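Local atomic coordinates of CurF (Lyngbya majuscula, PDB entry 5DP2), a protein that catalyses cyclopropane ring formation in the curacin A biosynthetic pathway, as an NADP-binding member of the enoyl reductase family. Residues Phe143-Tyr148 / Leu295-Leu299; Gln173-Leu178 / Leu308-Pro312; Ser209-Ala215 / Glu238-Asn243. All blocks are in the same frame, centred on the assembly; numbering follows the deposited sequence.

Contact 1. Residues Phe143-Tyr148 / Leu295-Leu299; sequences FFTAYY and LWDDL. With NAP (NADP nicotinamide-adenine-dinucleotide phosphate), chain B.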
loop_
_atom_site.group_PDB
_atom_site.type_symbol
_atom_site.label_atom_id
_atom_site.label_comp_id
_atom_site.label_asym_id
_atom_site.label_seq_id
_atom_site.Cartn_x
_atom_site.Cartn_y
_atom_site.Cartn_z
ATOM N N PHE A 143 -1.060 -0.091 -5.463
ATOM C CA PHE A 143 -2.023 -0.031 -6.558
ATOM C C PHE A 143 -3.361 -0.626 -6.208
ATOM O O PHE A 143 -4.386 -0.135 -6.702
ATOM C CB PHE A 143 -1.480 -0.649 -7.856
ATOM C CG PHE A 143 -0.502 0.233 -8.593
ATOM C CD1 PHE A 143 -0.963 1.159 -9.521
ATOM C CD2 PHE A 143 0.852 0.153 -8.346
ATOM C CE1 PHE A 143 -0.073 1.957 -10.227
ATOM C CE2 PHE A 143 1.750 0.937 -9.072
ATOM C CZ PHE A 143 1.277 1.837 -10.013
ATOM N N PHE A 144 -3.417 -1.720 -5.434
ATOM C CA PHE A 144 -4.721 -2.290 -5.122
ATOM C C PHE A 144 -5.523 -1.304 -4.267
ATOM O O PHE A 144 -6.731 -1.134 -4.463
ATOM C CB PHE A 144 -4.618 -3.680 -4.478
ATOM C CG PHE A 144 -4.309 -4.803 -5.448
ATOM C CD1 PHE A 144 -3.259 -4.753 -6.360
ATOM C CD2 PHE A 144 -5.077 -5.972 -5.420
ATOM C CE1 PHE A 144 -2.984 -5.804 -7.214
ATOM C CE2 PHE A 144 -4.804 -7.030 -6.277
ATOM C CZ PHE A 144 -3.760 -6.948 -7.165
ATOM N N THR A 145 -4.848 -0.628 -3.310
ATOM C CA THR A 145 -5.510 0.375 -2.475
ATOM C C THR A 145 -6.018 1.533 -3.321
ATOM O O THR A 145 -7.172 1.955 -3.210
ATOM C CB THR A 145 -4.514 0.880 -1.415
ATOM O OG1 THR A 145 -4.120 -0.200 -0.559
ATOM C CG2 THR A 145 -5.119 1.955 -0.529
ATOM N N ALA A 146 -5.132 2.076 -4.161
ATOM C CA ALA A 146 -5.504 3.237 -4.964
ATOM C C ALA A 146 -6.599 2.894 -5.979
ATOM O O ALA A 146 -7.491 3.702 -6.232
ATOM C CB ALA A 146 -4.290 3.829 -5.629
ATOM N N TYR A 147 -6.538 1.705 -6.580
ATOM C CA TYR A 147 -7.555 1.314 -7.556
ATOM C C TYR A 147 -8.900 1.105 -6.885
ATOM O O TYR A 147 -9.940 1.571 -7.372
ATOM C CB TYR A 147 -7.110 0.034 -8.285
ATOM C CG TYR A 147 -8.028 -0.343 -9.431
ATOM C CD1 TYR A 147 -7.872 0.221 -10.683
ATOM C CD2 TYR A 147 -9.038 -1.270 -9.269
ATOM C CE1 TYR A 147 -8.682 -0.132 -11.743
ATOM C CE2 TYR A 147 -9.879 -1.614 -10.328
ATOM C CZ TYR A 147 -9.689 -1.033 -11.564
ATOM O OH TYR A 147 -10.496 -1.361 -12.644
ATOM N N TYR A 148 -8.919 0.394 -5.751
ATOM C CA TYR A 148 -10.181 0.193 -5.055
ATOM C C TYR A 148 -10.813 1.528 -4.684
ATOM O O TYR A 148 -12.007 1.755 -4.887
ATOM C CB TYR A 148 -9.959 -0.701 -3.827
ATOM C CG TYR A 148 -11.229 -1.035 -3.124
ATOM C CD1 TYR A 148 -12.256 -1.715 -3.771
ATOM C CD2 TYR A 148 -11.420 -0.683 -1.790
ATOM C CE1 TYR A 148 -13.429 -2.044 -3.127
ATOM C CE2 TYR A 148 -12.586 -1.022 -1.124
ATOM C CZ TYR A 148 -13.594 -1.704 -1.790
ATOM O OH TYR A 148 -14.768 -2.037 -1.141
ATOM N N LEU A 295 -9.615 -7.662 -8.318
ATOM C CA LEU A 295 -8.856 -6.454 -8.611
ATOM C C LEU A 295 -7.738 -6.742 -9.597
ATOM O O LEU A 295 -7.493 -5.937 -10.516
ATOM C CB LEU A 295 -8.315 -5.839 -7.315
ATOM C CG LEU A 295 -9.334 -5.236 -6.363
ATOM C CD1 LEU A 295 -8.729 -4.855 -5.020
ATOM C CD2 LEU A 295 -10.022 -4.036 -6.950
ATOM N N TRP A 296 -7.045 -7.882 -9.442
ATOM C CA TRP A 296 -5.970 -8.208 -10.382
ATOM C C TRP A 296 -6.502 -8.477 -11.800
ATOM O O TRP A 296 -5.814 -8.226 -12.779
ATOM C CB TRP A 296 -5.130 -9.381 -9.865
ATOM C CG TRP A 296 -3.815 -9.601 -10.566
ATOM C CD1 TRP A 296 -3.373 -10.776 -11.118
ATOM C CD2 TRP A 296 -2.742 -8.655 -10.774
ATOM N NE1 TRP A 296 -2.123 -10.621 -11.633
ATOM C CE2 TRP A 296 -1.698 -9.336 -11.427
ATOM C CE3 TRP A 296 -2.555 -7.300 -10.471
ATOM C CZ2 TRP A 296 -0.501 -8.715 -11.791
ATOM C CZ3 TRP A 296 -1.358 -6.672 -10.835
ATOM C CH2 TRP A 296 -0.361 -7.378 -11.503
ATOM N N ASP A 297 -7.738 -8.968 -11.907
ATOM C CA ASP A 297 -8.336 -9.137 -13.236
ATOM C C ASP A 297 -8.342 -7.808 -13.998
ATOM O O ASP A 297 -8.193 -7.798 -15.220
ATOM C CB ASP A 297 -9.771 -9.658 -13.150
ATOM C CG ASP A 297 -9.883 -11.112 -12.762
ATOM O OD1 ASP A 297 -8.922 -11.876 -12.963
ATOM O OD2 ASP A 297 -10.976 -11.469 -12.269
ATOM N N ASP A 298 -8.535 -6.694 -13.302
ATOM C CA ASP A 298 -8.503 -5.368 -13.941
ATOM C C ASP A 298 -7.080 -4.817 -14.071
ATOM O O ASP A 298 -6.717 -4.234 -15.097
ATOM C CB ASP A 298 -9.359 -4.344 -13.183
ATOM C CG ASP A 298 -10.851 -4.582 -13.289
ATOM O OD1 ASP A 298 -11.294 -5.537 -13.943
ATOM O OD2 ASP A 298 -11.573 -3.772 -12.694
ATOM N N LEU A 299 -6.250 -4.988 -13.046
ATOM C CA LEU A 299 -4.962 -4.336 -13.024
ATOM C C LEU A 299 -3.898 -5.078 -13.836
ATOM O O LEU A 299 -2.975 -4.442 -14.352
ATOM C CB LEU A 299 -4.487 -4.179 -11.580
ATOM C CG LEU A 299 -5.191 -3.094 -10.760
ATOM C CD1 LEU A 299 -4.918 -3.276 -9.258
ATOM C CD2 LEU A 299 -4.733 -1.705 -11.190
HETATM P PA NAP B . 3.932 6.320 2.204
HETATM O O1A NAP B . 5.023 5.891 1.284
HETATM O O2A NAP B . 2.807 7.129 1.671
HETATM O O5B NAP B . 4.629 7.061 3.436
HETATM C C5B NAP B . 3.871 7.885 4.332
HETATM C C4B NAP B . 3.515 9.230 3.736
HETATM O O4B NAP B . 2.944 10.024 4.750
HETATM C C3B NAP B . 4.680 9.979 3.161
HETATM O O3B NAP B . 4.470 10.115 1.753
HETATM C C2B NAP B . 4.682 11.345 3.874
HETATM O O2B NAP B . 4.796 12.495 3.086
HETATM C C1B NAP B . 3.303 11.400 4.502
HETATM N N9A NAP B . 3.255 12.058 5.801
HETATM C C8A NAP B . 3.507 11.487 7.029
HETATM N N7A NAP B . 3.359 12.400 8.017
HETATM C C5A NAP B . 3.002 13.546 7.421
HETATM C C6A NAP B . 2.692 14.862 7.877
HETATM N N6A NAP B . 2.730 15.144 9.195
HETATM N N1A NAP B . 2.362 15.782 6.979
HETATM C C2A NAP B . 2.334 15.467 5.680
HETATM N N3A NAP B . 2.600 14.276 5.135
HETATM C C4A NAP B . 2.947 13.337 6.000
HETATM O O3 NAP B . 3.313 5.031 2.944
HETATM P PN NAP B . 2.277 3.940 2.396
HETATM O O1N NAP B . 2.706 2.627 2.924
HETATM O O2N NAP B . 2.078 4.096 0.916
HETATM O O5D NAP B . 0.977 4.346 3.168
HETATM C C5D NAP B . 0.347 5.611 2.858
HETATM C C4D NAP B . -0.654 5.982 3.981
HETATM O O4D NAP B . -1.837 5.259 3.755
HETATM C C3D NAP B . -0.204 5.598 5.395
HETATM O O3D NAP B . -0.820 6.510 6.315
HETATM C C2D NAP B . -0.732 4.194 5.551
HETATM O O2D NAP B . -0.924 3.878 6.933
HETATM C C1D NAP B . -2.021 4.263 4.776
HETATM N N1N NAP B . -2.514 3.080 4.038
HETATM C C2N NAP B . -3.770 2.630 4.262
HETATM C C3N NAP B . -4.298 1.532 3.589
HETATM C C7N NAP B . -5.690 1.081 3.872
HETATM O O7N NAP B . -5.989 0.006 3.398
HETATM N N7N NAP B . -6.509 1.879 4.608
HETATM C C4N NAP B . -3.503 0.870 2.647
HETATM C C5N NAP B . -2.218 1.352 2.432
HETATM C C6N NAP B . -1.734 2.463 3.133
HETATM P P2B NAP B . 6.158 13.001 2.418
HETATM O O1X NAP B . 6.514 11.987 1.339
HETATM O O2X NAP B . 5.772 14.345 1.870
HETATM O O3X NAP B . 7.194 13.051 3.515
#
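F144 and Y147 project from helix 140-153 onto L295, W296, D298 and L299 of helix 290-305. The two helices belong to the enoyl reductase fold, a medium-chain dehydrogenase/reductase architecture. They cross almost at a right angle (91° between the short segments). Apolar packing makes up most of the contact, and L299 is its hub. Its CD1 sits over one face of the F144 ring, 4.0 Å from the ring centroid. Its CG lies above one face of the Y147 ring, offset toward the rim. Its CD2 comes within 3.7 Å of Y147 CD1. L295 bridges the two rings. Its CB meets F144 CD2 at 3.8 Å, and its CD2 reaches the edge of the Y147 ring. The aromatic pair F144-W296 is rim to rim, with the planes only slightly tilted; F144 CZ is 3.5 Å from W296 CE3. H151 stacks on Y147 within the same helix.

T145 points away from helix 290-305 and meets the cofactor instead, its OG1 3.4 Å from NAP C4N of the nicotinamide; that hydroxyl also bonds to M141 O. The helix therefore has the cofactor on one side and helix 290-305 on another.

One hydrogen bond crosses between the segments. Y147 has CG anti to its backbone N (chi1 -173°), which carries the phenol toward D298. The Y147 hydroxyl donates to the carboxylate, OH to D298 OD2 at 2.6 Å, reaching the anti side 30° out of the carboxylate plane.

Contact 2. Residues Gln173-Leu178 / Leu308-Pro312; sequences QAAVQL and LKPLP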
loop_
_atom_site.group_PDB
_atom_site.type_symbol
_atom_site.label_atom_id
_atom_site.label_comp_id
_atom_site.label_asym_id
_atom_site.label_seq_id
_atom_site.Cartn_x
_atom_site.Cartn_y
_atom_site.Cartn_z
ATOM N N GLN A 173 1.724 7.768 -5.038
ATOM C CA GLN A 173 2.285 7.641 -6.386
ATOM C C GLN A 173 1.392 6.754 -7.257
ATOM O O GLN A 173 1.168 7.037 -8.446
ATOM C CB GLN A 173 3.700 7.061 -6.336
ATOM C CG GLN A 173 4.748 8.089 -5.896
ATOM C CD GLN A 173 5.217 8.949 -7.060
ATOM O OE1 GLN A 173 5.882 8.446 -7.975
ATOM N NE2 GLN A 173 4.870 10.217 -7.057
ATOM N N ALA A 174 0.907 5.642 -6.685
ATOM C CA ALA A 174 -0.022 4.773 -7.419
ATOM C C ALA A 174 -1.300 5.523 -7.772
ATOM O O ALA A 174 -1.816 5.403 -8.897
ATOM C CB ALA A 174 -0.339 3.522 -6.612
ATOM N N ALA A 175 -1.818 6.299 -6.831
ATOM C CA ALA A 175 -3.018 7.090 -7.068
ATOM C C ALA A 175 -2.803 8.118 -8.170
ATOM O O ALA A 175 -3.714 8.337 -8.982
ATOM C CB ALA A 175 -3.479 7.740 -5.776
ATOM N N VAL A 176 -1.637 8.765 -8.224
ATOM C CA VAL A 176 -1.389 9.715 -9.315
ATOM C C VAL A 176 -1.440 8.989 -10.657
ATOM O O VAL A 176 -2.084 9.451 -11.603
ATOM C CB VAL A 176 -0.044 10.470 -9.138
ATOM C CG1 VAL A 176 0.282 11.264 -10.392
ATOM C CG2 VAL A 176 -0.094 11.387 -7.922
ATOM N N GLN A 177 -0.748 7.858 -10.766
ATOM C CA GLN A 177 -0.752 7.131 -12.029
ATOM C C GLN A 177 -2.174 6.752 -12.424
ATOM O O GLN A 177 -2.575 6.899 -13.592
ATOM C CB GLN A 177 0.083 5.850 -11.959
ATOM C CG GLN A 177 1.583 6.060 -11.994
ATOM C CD GLN A 177 2.290 4.759 -12.326
ATOM O OE1 GLN A 177 1.867 4.031 -13.229
ATOM N NE2 GLN A 177 3.378 4.480 -11.634
ATOM N N LEU A 178 -2.952 6.219 -11.489
ATOM C CA LEU A 178 -4.310 5.787 -11.800
ATOM C C LEU A 178 -5.226 6.963 -12.131
ATOM O O LEU A 178 -6.010 6.900 -13.088
ATOM C CB LEU A 178 -4.885 4.966 -10.636
ATOM C CG LEU A 178 -4.400 3.534 -10.611
ATOM C CD1 LEU A 178 -4.631 2.939 -9.233
ATOM C CD2 LEU A 178 -5.110 2.710 -11.667
ATOM N N LEU A 308 0.054 1.221 -16.786
ATOM C CA LEU A 308 0.583 1.513 -15.445
ATOM C C LEU A 308 2.016 0.998 -15.417
ATOM O O LEU A 308 2.364 0.039 -16.119
ATOM C CB LEU A 308 -0.243 0.853 -14.346
ATOM C CG LEU A 308 -1.698 1.324 -14.289
ATOM C CD1 LEU A 308 -2.435 0.498 -13.247
ATOM C CD2 LEU A 308 -1.834 2.814 -13.975
ATOM N N LYS A 309 2.850 1.647 -14.588
ATOM C CA LYS A 309 4.263 1.336 -14.486
ATOM C C LYS A 309 4.632 1.088 -13.033
ATOM O O LYS A 309 3.974 1.607 -12.122
ATOM C CB LYS A 309 5.106 2.510 -15.001
ATOM C CG LYS A 309 4.860 2.940 -16.420
ATOM C CD LYS A 309 5.717 2.200 -17.401
ATOM C CE LYS A 309 5.795 2.894 -18.762
ATOM N NZ LYS A 309 4.688 2.623 -19.714
ATOM N N PRO A 310 5.702 0.334 -12.790
ATOM C CA PRO A 310 6.204 0.218 -11.434
ATOM C C PRO A 310 6.426 1.591 -10.822
ATOM O O PRO A 310 6.741 2.584 -11.509
ATOM C CB PRO A 310 7.543 -0.507 -11.591
ATOM C CG PRO A 310 7.491 -1.152 -12.908
ATOM C CD PRO A 310 6.544 -0.389 -13.764
ATOM N N LEU A 311 6.289 1.661 -9.499
ATOM C CA LEU A 311 6.632 2.902 -8.786
ATOM C C LEU A 311 8.120 3.139 -8.799
ATOM O O LEU A 311 8.906 2.192 -8.885
ATOM C CB LEU A 311 6.154 2.819 -7.332
ATOM C CG LEU A 311 4.681 2.541 -7.122
ATOM C CD1 LEU A 311 4.368 2.595 -5.630
ATOM C CD2 LEU A 311 3.797 3.488 -7.943
ATOM N N PRO A 312 8.543 4.405 -8.624
ATOM C CA PRO A 312 9.945 4.663 -8.235
ATOM C C PRO A 312 10.273 3.843 -6.992
ATOM O O PRO A 312 9.394 3.654 -6.137
ATOM C CB PRO A 312 9.964 6.177 -7.946
ATOM C CG PRO A 312 8.799 6.707 -8.715
ATOM C CD PRO A 312 7.763 5.649 -8.601
#
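Q177 sets CG beside its backbone N (chi1 -75°) and then runs extended, which delivers its amide to the backbone of K309. The amide bonds there twice. K309 N donates to Q177 OE1 at 2.9 Å, nearly straight (168°) and on a carbonyl lone pair. Q177 NE2 returns a bond to K309 O at 3.0 Å, with the donor 40° above the K309 carbonyl plane. The pair fixes the rotation of the amide and ties the helix to an irregular loop.

L311 packs beside this link. Its CD2 is 3.8 Å from Q177 NE2 and equally near A174 N. At the other end, L178 and L308 meet at about a right angle, CD2 to CD1 at 3.8 Å. Q173 bends at chi2, and its OE1 lies 3.4 Å from P312 CD; its amide is hydrogen-bonded to A167 and Q201.

The contact joins the Rossmann part of the enoyl reductase fold to the loop leading out of helix 290-305. F143 of helix 140-153 packs on A174, Q177 and L311. A175 and V176 of helix 170-181 lie on strand 161-164, while P312 leads into strand 313-317.

Contact 3. Residues Ser209-Ala215 / Glu238-Asn243; sequences SRTTEFA and EYIPKN. With NAP (NADP nicotinamide-adenine-dinucleotide phosphate), chain B.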
loop_
_atom_site.group_PDB
_atom_site.type_symbol
_atom_site.label_atom_id
_atom_site.label_comp_id
_atom_site.label_asym_id
_atom_site.label_seq_id
_atom_site.Cartn_x
_atom_site.Cartn_y
_atom_site.Cartn_z
ATOM N N SER A 209 2.019 19.772 1.656
ATOM C CA SER A 209 1.146 18.969 2.482
ATOM C C SER A 209 1.320 19.157 3.989
ATOM O O SER A 209 0.516 18.642 4.763
ATOM C CB SER A 209 1.453 17.510 2.242
ATOM O OG SER A 209 2.813 17.290 2.606
ATOM N N ARG A 210 2.390 19.856 4.396
ATOM C CA ARG A 210 2.821 19.858 5.790
ATOM C C ARG A 210 2.105 20.888 6.644
ATOM O O ARG A 210 2.317 20.918 7.862
ATOM C CB ARG A 210 4.338 20.008 5.885
ATOM C CG ARG A 210 5.081 18.794 5.375
ATOM C CD ARG A 210 5.283 17.786 6.483
ATOM N NE ARG A 210 5.765 16.500 5.953
ATOM C CZ ARG A 210 6.015 15.423 6.712
ATOM N NH1 ARG A 210 5.867 15.475 8.029
ATOM N NH2 ARG A 210 6.428 14.289 6.163
ATOM N N THR A 211 1.246 21.699 6.035
ATOM C CA THR A 211 0.268 22.532 6.736
ATOM C C THR A 211 -1.059 22.360 6.003
ATOM O O THR A 211 -1.094 21.835 4.890
ATOM C CB THR A 211 0.624 24.036 6.749
ATOM O OG1 THR A 211 0.395 24.591 5.458
ATOM C CG2 THR A 211 2.060 24.256 7.243
ATOM N N THR A 212 -2.130 22.876 6.611
ATOM C CA THR A 212 -3.426 22.842 5.953
ATOM C C THR A 212 -3.669 24.048 5.030
ATOM O O THR A 212 -4.775 24.219 4.519
ATOM C CB THR A 212 -4.570 22.684 6.965
ATOM O OG1 THR A 212 -4.553 23.778 7.875
ATOM C CG2 THR A 212 -4.498 21.379 7.728
ATOM N N GLU A 213 -2.641 24.844 4.753
ATOM C CA GLU A 213 -2.809 25.971 3.842
ATOM C C GLU A 213 -3.117 25.506 2.402
ATOM O O GLU A 213 -3.604 26.307 1.616
ATOM C CB GLU A 213 -1.576 26.866 3.876
ATOM C CG GLU A 213 -1.437 27.643 5.194
ATOM C CD GLU A 213 -2.709 28.369 5.610
ATOM O OE1 GLU A 213 -3.281 29.123 4.783
ATOM O OE2 GLU A 213 -3.143 28.179 6.769
ATOM N N PHE A 214 -2.869 24.230 2.065
ATOM C CA PHE A 214 -3.262 23.716 0.757
ATOM C C PHE A 214 -4.747 23.948 0.518
ATOM O O PHE A 214 -5.159 24.056 -0.633
ATOM C CB PHE A 214 -2.937 22.210 0.602
ATOM C CG PHE A 214 -3.776 21.321 1.472
ATOM C CD1 PHE A 214 -5.068 20.971 1.108
ATOM C CD2 PHE A 214 -3.303 20.880 2.678
ATOM C CE1 PHE A 214 -5.876 20.235 1.956
ATOM C CE2 PHE A 214 -4.099 20.109 3.521
ATOM C CZ PHE A 214 -5.387 19.799 3.169
ATOM N N ALA A 215 -5.580 23.976 1.566
ATOM C CA ALA A 215 -7.010 24.078 1.348
ATOM C C ALA A 215 -7.357 25.432 0.741
ATOM O O ALA A 215 -8.116 25.502 -0.221
ATOM C CB ALA A 215 -7.778 23.832 2.626
ATOM N N GLU A 238 -6.168 19.421 11.974
ATOM C CA GLU A 238 -7.384 19.836 11.293
ATOM C C GLU A 238 -7.467 19.312 9.856
ATOM O O GLU A 238 -8.265 19.804 9.069
ATOM C CB GLU A 238 -7.519 21.357 11.301
ATOM C CG GLU A 238 -7.631 21.935 12.705
ATOM C CD GLU A 238 -7.828 23.429 12.721
ATOM O OE1 GLU A 238 -7.512 24.114 11.725
ATOM O OE2 GLU A 238 -8.275 23.925 13.763
ATOM N N TYR A 239 -6.654 18.309 9.513
ATOM C CA TYR A 239 -6.630 17.854 8.132
ATOM C C TYR A 239 -7.972 17.306 7.662
ATOM O O TYR A 239 -8.354 17.570 6.508
ATOM C CB TYR A 239 -5.508 16.818 7.914
ATOM C CG TYR A 239 -4.141 17.458 7.724
ATOM C CD1 TYR A 239 -3.427 18.003 8.786
ATOM C CD2 TYR A 239 -3.580 17.552 6.464
ATOM C CE1 TYR A 239 -2.212 18.613 8.581
ATOM C CE2 TYR A 239 -2.353 18.142 6.250
ATOM C CZ TYR A 239 -1.676 18.690 7.310
ATOM O OH TYR A 239 -0.455 19.282 7.156
ATOM N N ILE A 240 -8.705 16.573 8.504
ATOM C CA ILE A 240 -9.984 16.003 8.051
ATOM C C ILE A 240 -10.998 17.120 7.749
ATOM O O ILE A 240 -11.527 17.176 6.649
ATOM C CB ILE A 240 -10.499 14.931 9.011
ATOM C CG1 ILE A 240 -9.562 13.716 8.971
ATOM C CG2 ILE A 240 -11.934 14.554 8.650
ATOM C CD1 ILE A 240 -9.816 12.708 10.067
ATOM N N PRO A 241 -11.306 18.031 8.705
ATOM C CA PRO A 241 -12.304 19.045 8.387
ATOM C C PRO A 241 -11.873 19.987 7.253
ATOM O O PRO A 241 -12.717 20.435 6.472
ATOM C CB PRO A 241 -12.518 19.790 9.721
ATOM C CG PRO A 241 -11.287 19.474 10.527
ATOM C CD PRO A 241 -10.929 18.066 10.132
ATOM N N LYS A 242 -10.577 20.302 7.156
ATOM C CA LYS A 242 -10.086 21.150 6.072
ATOM C C LYS A 242 -10.301 20.504 4.708
ATOM O O LYS A 242 -10.651 21.187 3.734
ATOM C CB LYS A 242 -8.599 21.486 6.286
ATOM C CG LYS A 242 -8.339 22.491 7.391
ATOM C CD LYS A 242 -8.413 23.926 6.898
ATOM C CE LYS A 242 -8.421 24.902 8.064
ATOM N NZ LYS A 242 -7.576 24.424 9.189
ATOM N N ASN A 243 -10.081 19.184 4.634
ATOM C CA ASN A 243 -10.376 18.447 3.404
ATOM C C ASN A 243 -11.865 18.419 3.106
ATOM O O ASN A 243 -12.290 18.637 1.951
ATOM C CB ASN A 243 -9.835 17.023 3.517
ATOM C CG ASN A 243 -8.373 16.948 3.106
ATOM O OD1 ASN A 243 -8.020 17.348 2.001
ATOM N ND2 ASN A 243 -7.560 16.371 3.919
HETATM P PA NAP B . 3.932 6.320 2.204
HETATM O O1A NAP B . 5.023 5.891 1.284
HETATM O O2A NAP B . 2.807 7.129 1.671
HETATM O O5B NAP B . 4.629 7.061 3.436
HETATM C C5B NAP B . 3.871 7.885 4.332
HETATM C C4B NAP B . 3.515 9.230 3.736
HETATM O O4B NAP B . 2.944 10.024 4.750
HETATM C C3B NAP B . 4.680 9.979 3.161
HETATM O O3B NAP B . 4.470 10.115 1.753
HETATM C C2B NAP B . 4.682 11.345 3.874
HETATM O O2B NAP B . 4.796 12.495 3.086
HETATM C C1B NAP B . 3.303 11.400 4.502
HETATM N N9A NAP B . 3.255 12.058 5.801
HETATM C C8A NAP B . 3.507 11.487 7.029
HETATM N N7A NAP B . 3.359 12.400 8.017
HETATM C C5A NAP B . 3.002 13.546 7.421
HETATM C C6A NAP B . 2.692 14.862 7.877
HETATM N N6A NAP B . 2.730 15.144 9.195
HETATM N N1A NAP B . 2.362 15.782 6.979
HETATM C C2A NAP B . 2.334 15.467 5.680
HETATM N N3A NAP B . 2.600 14.276 5.135
HETATM C C4A NAP B . 2.947 13.337 6.000
HETATM O O3 NAP B . 3.313 5.031 2.944
HETATM P PN NAP B . 2.277 3.940 2.396
HETATM O O1N NAP B . 2.706 2.627 2.924
HETATM O O2N NAP B . 2.078 4.096 0.916
HETATM O O5D NAP B . 0.977 4.346 3.168
HETATM C C5D NAP B . 0.347 5.611 2.858
HETATM C C4D NAP B . -0.654 5.982 3.981
HETATM O O4D NAP B . -1.837 5.259 3.755
HETATM C C3D NAP B . -0.204 5.598 5.395
HETATM O O3D NAP B . -0.820 6.510 6.315
HETATM C C2D NAP B . -0.732 4.194 5.551
HETATM O O2D NAP B . -0.924 3.878 6.933
HETATM C C1D NAP B . -2.021 4.263 4.776
HETATM N N1N NAP B . -2.514 3.080 4.038
HETATM C C2N NAP B . -3.770 2.630 4.262
HETATM C C3N NAP B . -4.298 1.532 3.589
HETATM C C7N NAP B . -5.690 1.081 3.872
HETATM O O7N NAP B . -5.989 0.006 3.398
HETATM N N7N NAP B . -6.509 1.879 4.608
HETATM C C4N NAP B . -3.503 0.870 2.647
HETATM C C5N NAP B . -2.218 1.352 2.432
HETATM C C6N NAP B . -1.734 2.463 3.133
HETATM P P2B NAP B . 6.158 13.001 2.418
HETATM O O1X NAP B . 6.514 11.987 1.339
HETATM O O2X NAP B . 5.772 14.345 1.870
HETATM O O3X NAP B . 7.194 13.051 3.515
HETATM O O HOH W 1 -4.411 23.514 10.574
#
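Y239 reaches from the first turn of helix 239-245 to the backbone of S209, just past strand 205-208. This strand is an outer one of the six-stranded parallel sheet of the Rossmann fold. From CB, the Y239 side chain has CG beside the backbone N (chi1 -81°), and the ring runs out under T212. The ring lies beneath the T212 methyl: CG2 is over its centre, 3.7 Å from the centroid and closest to CD1 and CE1. CD2 and CE2 lean on F214, where CE2 to F214 CE2 is 3.8 Å; the Y239 ring meets F214 at the edge of the phenylalanine. At the tip, OH donates to S209 O at 2.7 Å. That oxygen lies at the edge of the Y239 ring, in its plane, and the donor is tilted 22° from the S209 carbonyl plane. The Y239 ring is thus held by a bond at its tip, a methyl over one face and F214 beside it.

A second polar group gathers at T212 OG1. E238 occupies the N-cap position, and its OE1 forms a salt bridge with K242 NZ at 2.6 Å, in the lysine conformer given. T212 OG1 takes a weak bond from K242 NZ and binds a water at 2.7 Å. T211 OG1 accepts from E213 N at 3.1 Å, an ST turn.

The loop also serves the cofactor. S209 OG lies beside the adenine. R210, in the conformer given, lays one face of its guanidinium against the adenine, while its NE bonds to S191 OG. In the guanidinium plane, NH2 donates to the 2'-phosphate at NAP O3X, 3.0 Å away.

Contacts 1 and 2 are neighbours, with centres 11 Å apart. F143 joins them: its CE2 is 3.5 Å from L311 CD2. L178 is a second link, with its CD1 3.5 Å from Y147 N. Their segments alternate along the chain, and the two contacts touch directly. Contact 3 stands apart, its centre 27 Å from that of contact 1 and 24 Å from that of contact 2. NADP spans the gap. Contact 1 meets its nicotinamide end and contact 3 its adenine and 2'-phosphate end, while in contact 2 the L311 side chain is about 7 Å from the cofactor.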